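Local coordinates for protein phosphorylated carbohydrates phosphatase TM_1254 (Thermotoga maritima msb8, PDB 3KBB) that removes phosphate from sugar phosphates such as erythrose 4-phosphate, fructose 6-phosphate and mannose 6-phosphate, working with a divalent metal ion, at residues Val136-Gly139 against Lys140-Glu144; Ser166-Gly169 against Val170-Ala173; Ala172-Ala176 against Gly177-Ile181. All coordinates share one frame; numbering follows the deposited sequence.

Contact 1. Residues Val136-Gly139 against Lys140-Glu144; sequences VKNG and KPDPE. With SO4 (sulfate ion), chain D.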
loop_
_atom_site.group_PDB
_atom_site.type_symbol
_atom_site.label_atom_id
_atom_site.label_comp_id
_atom_site.label_asym_id
_atom_site.label_seq_id
_atom_site.Cartn_x
_atom_site.Cartn_y
_atom_site.Cartn_z
ATOM N N VAL A 136 14.182 -0.550 6.776
ATOM C CA VAL A 136 14.854 0.746 6.742
ATOM C C VAL A 136 14.764 1.451 8.092
ATOM O O VAL A 136 13.827 1.183 8.853
ATOM C CB VAL A 136 14.217 1.670 5.664
ATOM C CG1 VAL A 136 14.453 1.045 4.275
ATOM C CG2 VAL A 136 12.736 1.844 5.925
ATOM N N LYS A 137 15.704 2.362 8.338
ATOM C CA LYS A 137 15.705 3.156 9.576
ATOM C C LYS A 137 14.569 4.184 9.579
ATOM O O LYS A 137 13.806 4.298 10.558
ATOM C CB LYS A 137 17.063 3.826 9.761
ATOM C CG LYS A 137 17.124 4.684 11.054
ATOM C CD LYS A 137 18.517 5.182 11.326
ATOM C CE LYS A 137 18.521 6.063 12.553
ATOM N NZ LYS A 137 19.790 6.827 12.598
ATOM N N ASN A 138 14.465 4.934 8.480
ATOM C CA ASN A 138 13.486 6.022 8.329
ATOM C C ASN A 138 12.583 5.725 7.148
ATOM O O ASN A 138 13.098 5.414 6.064
ATOM C CB ASN A 138 14.235 7.322 8.085
ATOM C CG ASN A 138 15.105 7.723 9.267
ATOM O OD1 ASN A 138 16.297 7.961 9.116
ATOM N ND2 ASN A 138 14.513 7.760 10.447
ATOM N N GLY A 139 11.261 5.774 7.359
ATOM C CA GLY A 139 10.325 5.397 6.279
ATOM C C GLY A 139 9.960 6.606 5.415
ATOM O O GLY A 139 10.512 7.684 5.577
ATOM N N LYS A 140 9.043 6.401 4.476
ATOM C CA LYS A 140 8.570 7.500 3.587
ATOM C C LYS A 140 8.167 8.723 4.430
ATOM O O LYS A 140 7.534 8.528 5.497
ATOM C CB LYS A 140 7.385 7.011 2.761
ATOM C CG LYS A 140 7.660 5.774 1.940
ATOM C CD LYS A 140 6.378 5.213 1.331
ATOM C CE LYS A 140 6.676 3.932 0.578
ATOM N NZ LYS A 140 5.446 3.300 0.019
ATOM N N PRO A 141 8.496 9.968 3.993
ATOM C CA PRO A 141 9.047 10.348 2.687
ATOM C C PRO A 141 10.556 10.268 2.542
ATOM O O PRO A 141 11.097 10.716 1.523
ATOM C CB PRO A 141 8.556 11.798 2.524
ATOM C CG PRO A 141 8.633 12.348 3.930
ATOM C CD PRO A 141 8.268 11.174 4.835
ATOM N N ASP A 142 11.248 9.695 3.533
ATOM C CA ASP A 142 12.712 9.576 3.437
ATOM C C ASP A 142 12.990 8.651 2.214
ATOM O O ASP A 142 12.227 7.698 1.999
ATOM C CB ASP A 142 13.288 8.970 4.732
ATOM C CG ASP A 142 14.809 9.022 4.788
ATOM O OD1 ASP A 142 15.445 8.357 3.956
ATOM O OD2 ASP A 142 15.374 9.699 5.700
ATOM N N PRO A 143 14.008 8.983 1.380
ATOM C CA PRO A 143 14.281 8.116 0.206
ATOM C C PRO A 143 14.914 6.744 0.548
ATOM O O PRO A 143 15.053 5.910 -0.374
ATOM C CB PRO A 143 15.259 8.955 -0.614
ATOM C CG PRO A 143 15.952 9.811 0.469
ATOM C CD PRO A 143 14.867 10.177 1.377
ATOM N N GLU A 144 15.260 6.496 1.821
ATOM C CA GLU A 144 15.878 5.208 2.213
ATOM C C GLU A 144 15.271 3.957 1.542
ATOM O O GLU A 144 16.001 3.097 0.980
ATOM C CB GLU A 144 15.874 5.062 3.736
ATOM C CG GLU A 144 16.924 4.091 4.190
ATOM C CD GLU A 144 16.939 3.884 5.708
ATOM O OE1 GLU A 144 16.475 4.787 6.431
ATOM O OE2 GLU A 144 17.448 2.810 6.132
HETATM S S SO4 D . 2.464 0.690 1.653
HETATM O O1 SO4 D . 2.337 -0.393 0.665
HETATM O O2 SO4 D . 1.306 1.577 1.580
HETATM O O3 SO4 D . 2.404 0.135 3.024
HETATM O O4 SO4 D . 3.690 1.542 1.475
HETATM O O HOH W 1 12.289 5.300 3.386
HETATM O O HOH W 2 17.262 7.386 6.471
#

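Contact 2. Residues Ser166-Gly169 against Val170-Ala173; sequences SKSG and VEAA. With SO4 (sulfate ion), chain E.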
loop_
_atom_site.group_PDB
_atom_site.type_symbol
_atom_site.label_atom_id
_atom_site.label_comp_id
_atom_site.label_asym_id
_atom_site.label_seq_id
_atom_site.Cartn_x
_atom_site.Cartn_y
_atom_site.Cartn_z
ATOM N N SER A 166 0.848 7.398 -2.643
ATOM C CA SER A 166 0.785 8.460 -1.592
ATOM C C SER A 166 1.767 9.606 -1.842
ATOM O O SER A 166 2.808 9.422 -2.475
ATOM C CB SER A 166 1.055 7.853 -0.220
ATOM O OG SER A 166 2.427 7.572 -0.051
ATOM N N LYS A 167 1.434 10.783 -1.325
ATOM C CA LYS A 167 2.351 11.940 -1.379
ATOM C C LYS A 167 3.724 11.533 -0.846
ATOM O O LYS A 167 4.740 11.787 -1.502
ATOM C CB LYS A 167 1.771 13.091 -0.549
ATOM C CG LYS A 167 2.654 14.309 -0.436
ATOM C CD LYS A 167 1.842 15.415 0.287
ATOM C CE LYS A 167 2.713 16.505 0.819
ATOM N NZ LYS A 167 1.901 17.308 1.808
ATOM N N SER A 168 3.759 10.923 0.346
ATOM C CA SER A 168 5.038 10.569 0.969
ATOM C C SER A 168 5.807 9.544 0.154
ATOM O O SER A 168 7.036 9.634 0.082
ATOM C CB SER A 168 4.821 10.064 2.392
ATOM O OG SER A 168 4.470 11.205 3.166
ATOM N N GLY A 169 5.082 8.645 -0.503
ATOM C CA GLY A 169 5.715 7.620 -1.410
ATOM C C GLY A 169 6.353 8.281 -2.643
ATOM O O GLY A 169 7.499 8.018 -3.045
ATOM N N VAL A 170 5.599 9.176 -3.258
ATOM C CA VAL A 170 6.142 9.910 -4.408
ATOM C C VAL A 170 7.334 10.746 -4.017
ATOM O O VAL A 170 8.341 10.757 -4.707
ATOM C CB VAL A 170 5.032 10.761 -5.076
ATOM C CG1 VAL A 170 5.651 11.669 -6.168
ATOM C CG2 VAL A 170 3.929 9.841 -5.656
ATOM N N GLU A 171 7.245 11.446 -2.886
ATOM C CA GLU A 171 8.379 12.217 -2.415
ATOM C C GLU A 171 9.622 11.352 -2.209
ATOM O O GLU A 171 10.732 11.751 -2.593
ATOM C CB GLU A 171 8.039 12.936 -1.103
ATOM C CG GLU A 171 7.040 14.091 -1.313
ATOM C CD GLU A 171 6.566 14.727 0.000
ATOM O OE1 GLU A 171 6.886 14.196 1.085
ATOM O OE2 GLU A 171 5.824 15.745 -0.069
ATOM N N ALA A 172 9.422 10.170 -1.622
ATOM C CA ALA A 172 10.537 9.284 -1.320
ATOM C C ALA A 172 11.239 8.805 -2.616
ATOM O O ALA A 172 12.498 8.866 -2.726
ATOM C CB ALA A 172 10.051 8.099 -0.491
ATOM N N ALA A 173 10.439 8.386 -3.592
ATOM C CA ALA A 173 11.023 7.904 -4.844
ATOM C C ALA A 173 11.734 9.058 -5.559
ATOM O O ALA A 173 12.841 8.892 -6.052
ATOM C CB ALA A 173 9.972 7.288 -5.762
HETATM S S SO4 E . 1.064 10.620 3.105
HETATM O O1 SO4 E . 1.559 9.659 4.100
HETATM O O2 SO4 E . 1.675 10.326 1.852
HETATM O O3 SO4 E . -0.390 10.447 2.908
HETATM O O4 SO4 E . 1.379 11.988 3.535
HETATM O O HOH W 3 5.152 14.015 3.217
#

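Contact 3. Residues Ala172-Ala176 against Gly177-Ile181; sequences AAKSA and GIERI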
loop_
_atom_site.group_PDB
_atom_site.type_symbol
_atom_site.label_atom_id
_atom_site.label_comp_id
_atom_site.label_asym_id
_atom_site.label_seq_id
_atom_site.Cartn_x
_atom_site.Cartn_y
_atom_site.Cartn_z
ATOM N N ALA A 172 9.422 10.170 -1.622
ATOM C CA ALA A 172 10.537 9.284 -1.320
ATOM C C ALA A 172 11.239 8.805 -2.616
ATOM O O ALA A 172 12.498 8.866 -2.726
ATOM C CB ALA A 172 10.051 8.099 -0.491
ATOM N N ALA A 173 10.439 8.386 -3.592
ATOM C CA ALA A 173 11.023 7.904 -4.844
ATOM C C ALA A 173 11.734 9.058 -5.559
ATOM O O ALA A 173 12.841 8.892 -6.052
ATOM C CB ALA A 173 9.972 7.288 -5.762
ATOM N N LYS A 174 11.105 10.217 -5.608
ATOM C CA LYS A 174 11.748 11.397 -6.228
ATOM C C LYS A 174 13.085 11.778 -5.552
ATOM O O LYS A 174 14.111 12.042 -6.236
ATOM C CB LYS A 174 10.780 12.576 -6.170
ATOM C CG LYS A 174 11.135 13.758 -7.070
ATOM C CD LYS A 174 10.750 13.510 -8.543
ATOM C CE LYS A 174 11.039 14.776 -9.393
ATOM N NZ LYS A 174 10.796 15.926 -8.484
ATOM N N SER A 175 13.077 11.794 -4.222
ATOM C CA SER A 175 14.298 12.084 -3.452
ATOM C C SER A 175 15.405 11.060 -3.652
ATOM O O SER A 175 16.580 11.427 -3.518
ATOM C CB SER A 175 14.009 12.281 -1.960
ATOM O OG SER A 175 13.213 13.439 -1.752
ATOM N N ALA A 176 15.047 9.821 -4.025
ATOM C CA ALA A 176 16.003 8.766 -4.365
ATOM C C ALA A 176 16.551 8.934 -5.778
ATOM O O ALA A 176 17.369 8.138 -6.202
ATOM C CB ALA A 176 15.355 7.379 -4.214
ATOM N N GLY A 177 16.073 9.941 -6.506
ATOM C CA GLY A 177 16.572 10.255 -7.852
ATOM C C GLY A 177 15.783 9.666 -9.008
ATOM O O GLY A 177 16.181 9.797 -10.175
ATOM N N ILE A 178 14.634 9.046 -8.692
ATOM C CA ILE A 178 13.772 8.420 -9.681
ATOM C C ILE A 178 12.815 9.487 -10.256
ATOM O O ILE A 178 12.093 10.165 -9.511
ATOM C CB ILE A 178 12.950 7.287 -9.057
ATOM C CG1 ILE A 178 13.894 6.194 -8.518
ATOM C CG2 ILE A 178 11.938 6.684 -10.113
ATOM C CD1 ILE A 178 13.193 5.140 -7.658
ATOM N N GLU A 179 12.807 9.607 -11.577
ATOM C CA GLU A 179 11.950 10.621 -12.240
ATOM C C GLU A 179 10.610 10.083 -12.730
ATOM O O GLU A 179 9.581 10.785 -12.670
ATOM C CB GLU A 179 12.725 11.298 -13.370
ATOM C CG GLU A 179 13.767 12.298 -12.818
ATOM C CD GLU A 179 13.163 13.447 -12.031
ATOM O OE1 GLU A 179 12.369 14.229 -12.609
ATOM O OE2 GLU A 179 13.500 13.585 -10.837
ATOM N N ARG A 180 10.621 8.858 -13.249
ATOM C CA ARG A 180 9.416 8.274 -13.825
ATOM C C ARG A 180 8.506 7.653 -12.767
ATOM O O ARG A 180 8.530 6.419 -12.562
ATOM C CB ARG A 180 9.707 7.263 -14.930
ATOM C CG ARG A 180 10.615 7.765 -16.042
ATOM C CD ARG A 180 10.652 6.721 -17.156
ATOM N NE ARG A 180 11.451 7.197 -18.282
ATOM C CZ ARG A 180 10.956 7.546 -19.472
ATOM N NH1 ARG A 180 9.640 7.478 -19.718
ATOM N NH2 ARG A 180 11.796 7.961 -20.416
ATOM N N ILE A 181 7.741 8.511 -12.090
ATOM C CA ILE A 181 6.833 8.086 -11.011
ATOM C C ILE A 181 5.395 8.320 -11.433
ATOM O O ILE A 181 5.044 9.463 -11.786
ATOM C CB ILE A 181 7.106 8.903 -9.726
ATOM C CG1 ILE A 181 8.579 8.732 -9.297
ATOM C CG2 ILE A 181 6.140 8.464 -8.577
ATOM C CD1 ILE A 181 8.998 9.811 -8.350
HETATM O O HOH W 4 14.496 12.468 -8.863
#

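Contact 1. Residues Val136-Gly139 against Lys140-Glu144
With its CG swung to the far side of the backbone N (chi1 -158°) and the chain straight beyond it, Glu144 carries its carboxylate back across the loop to the main chain of Lys137 and Asn138. The oxygens divide the two amides between them, Glu144 OE2 accepting from Lys137 N at 2.8 Å and Glu144 OE1 from Asn138 N at 2.9 Å. Both bonds are nearly straight, yet the donors come from above the carboxylate plane, tilted some 37° out of it. On its way the Glu144 chain slides past Val136 in the opposite direction, Glu144 CG lying 3.9 Å from Val136 CG1. An alanine here would remove both oxygens and probably leave the amides of Lys137 and Asn138 without their acceptors, freeing the start of the loop to move.

Two residues earlier, Asp142 grips the same residue by its main chain: its OD1 caps the start of helix 144-153 by accepting from Glu144 N (2.8 Å) through the anti lone pair. The other oxygen, Asp142 OD2, turns to Asn138 CB at 3.6 Å. A water donates to both Asn138 O and Asp142 O, bridging the two arms of the loop.

Between these arms the chain reverses in a type VIa beta turn, closed by Asp142 N to Gly139 O (3.0 Å) around the cis peptide before Pro141. From this turn the extended Lys140 side chain reaches a sulfate, Lys140 NZ to O4 at 2.9 Å, and makes salt bridges with Asp7, the probable nucleophile, and Glu164. Thr107, Ser108 and Asp9 also bind the sulfate, which may mimic a substrate phosphate. A lysine so placed, followed by proline, is characteristic of the third sequence motif of HAD hydrolases.

Contact 2. Residues Ser166-Gly169 against Val170-Ala173
The N-terminal turn of helix 167-175 is capped by Ser166, whose backbone carbonyl takes the first helical bond of the contact, Val170 N to Ser166 O at 2.9 Å. Ser166 OG, placed between its own backbone N and carbonyl carbon (chi1 75°), folds over the turn and accepts from Gly169 N at 2.9 Å. Val170 CG2 rests 3.4 Å from Ser166 O, against the start of the turn. A sulfate sits at this helix end, held by a short, straight bond from Ser168 N to its O2 (2.6 Å), a site that the partial positive charge of the helix start probably favours.

The helix is the crossover of a beta-alpha-beta unit between strands 160-164 and 181-184, and Val170 packs on Ile181 of the second strand. On the outer side Lys167 and Glu171, one turn apart, cross at an angle: Glu171 OE2 touches Lys167 CE at 3.3 Å, while Lys167 NZ stays 4.6 Å from Glu171 OE2, so the opposite charges are near without touching. A water donates to Glu171 OE1 and is also hydrogen-bonded to Ser168 OG. Ala172 CB, turned to the loop holding Pro141, lies 3.4 Å from Ser168 O.

Contact 3. Residues Ala172-Ala176 against Gly177-Ile181
Helix 167-175 ends in a Schellman motif, in which Ile178 N reaches back to Ala173 O at 3.2 Å and Gly177 N to Lys174 O at 2.9 Å, while Gly177 adopts a positive phi of 95°. A side chain at Gly177 would collide with Ala176 O, so the turn depends on the residue being glycine. The bond from Gly177 comes in well above the carbonyl plane of Lys174. A CA-H...O contact, from Lys174 CA to Ile178 O at 3.5 Å, also brings the outgoing chain against the last turn.

Beyond the reversal, the side chains fold back on the helix. Ile181 aims its CD1 at the junction of Ala173 and Lys174, 3.7 Å from Ala173 CB and 3.9 Å from Lys174 CB. Ile178 lays its CB on the carbonyl oxygen of Ala173 and packs outward on Val160 and Val162 of strand 160-164, and Ala176 meets Tyr146 and Leu147 of helix 144-153.

On the exposed face, Lys174 and Glu179 cross at a slant. A bend at chi2 of Lys174 (79°) turns its chain toward the loop, and Glu179, bent as well, brings OE2 to within 3.1 Å of Lys174 CE. The methylene, rather than the ammonium, thus makes the touch: Lys174 NZ stays 4.3 Å from Glu179 OE2, too far for a salt bridge. A water lies within hydrogen-bonding distance of both Lys174 O and Glu179 OE2. The chemistry implies a helix stop fixed chiefly by main-chain bonds and an apolar inner face, with the lysine-glutamate pair probably adding only a diffuse electrostatic attraction at the surface.

Read from the N terminus, contact 1 comes first and closes the loop between strand 129-131 and helix 144-153. The chain then passes through that helix and strand 160-164 before contact 2 opens helix 167-175, and contact 3 closes the helix and leads into strand 181-184. The three follow in series without crossing; contacts 2 and 3 overlap at Ala172 and Ala173, so one helix is bounded by both. Contact 1 nevertheless lies against that helix: Pro141 packs on Glu171, Asp142 on Ala172, and Pro143 on Ala172 and Ala176. The loop bearing Lys140 is thereby joined to the beta-alpha-beta crossover on one side of the parallel sheet.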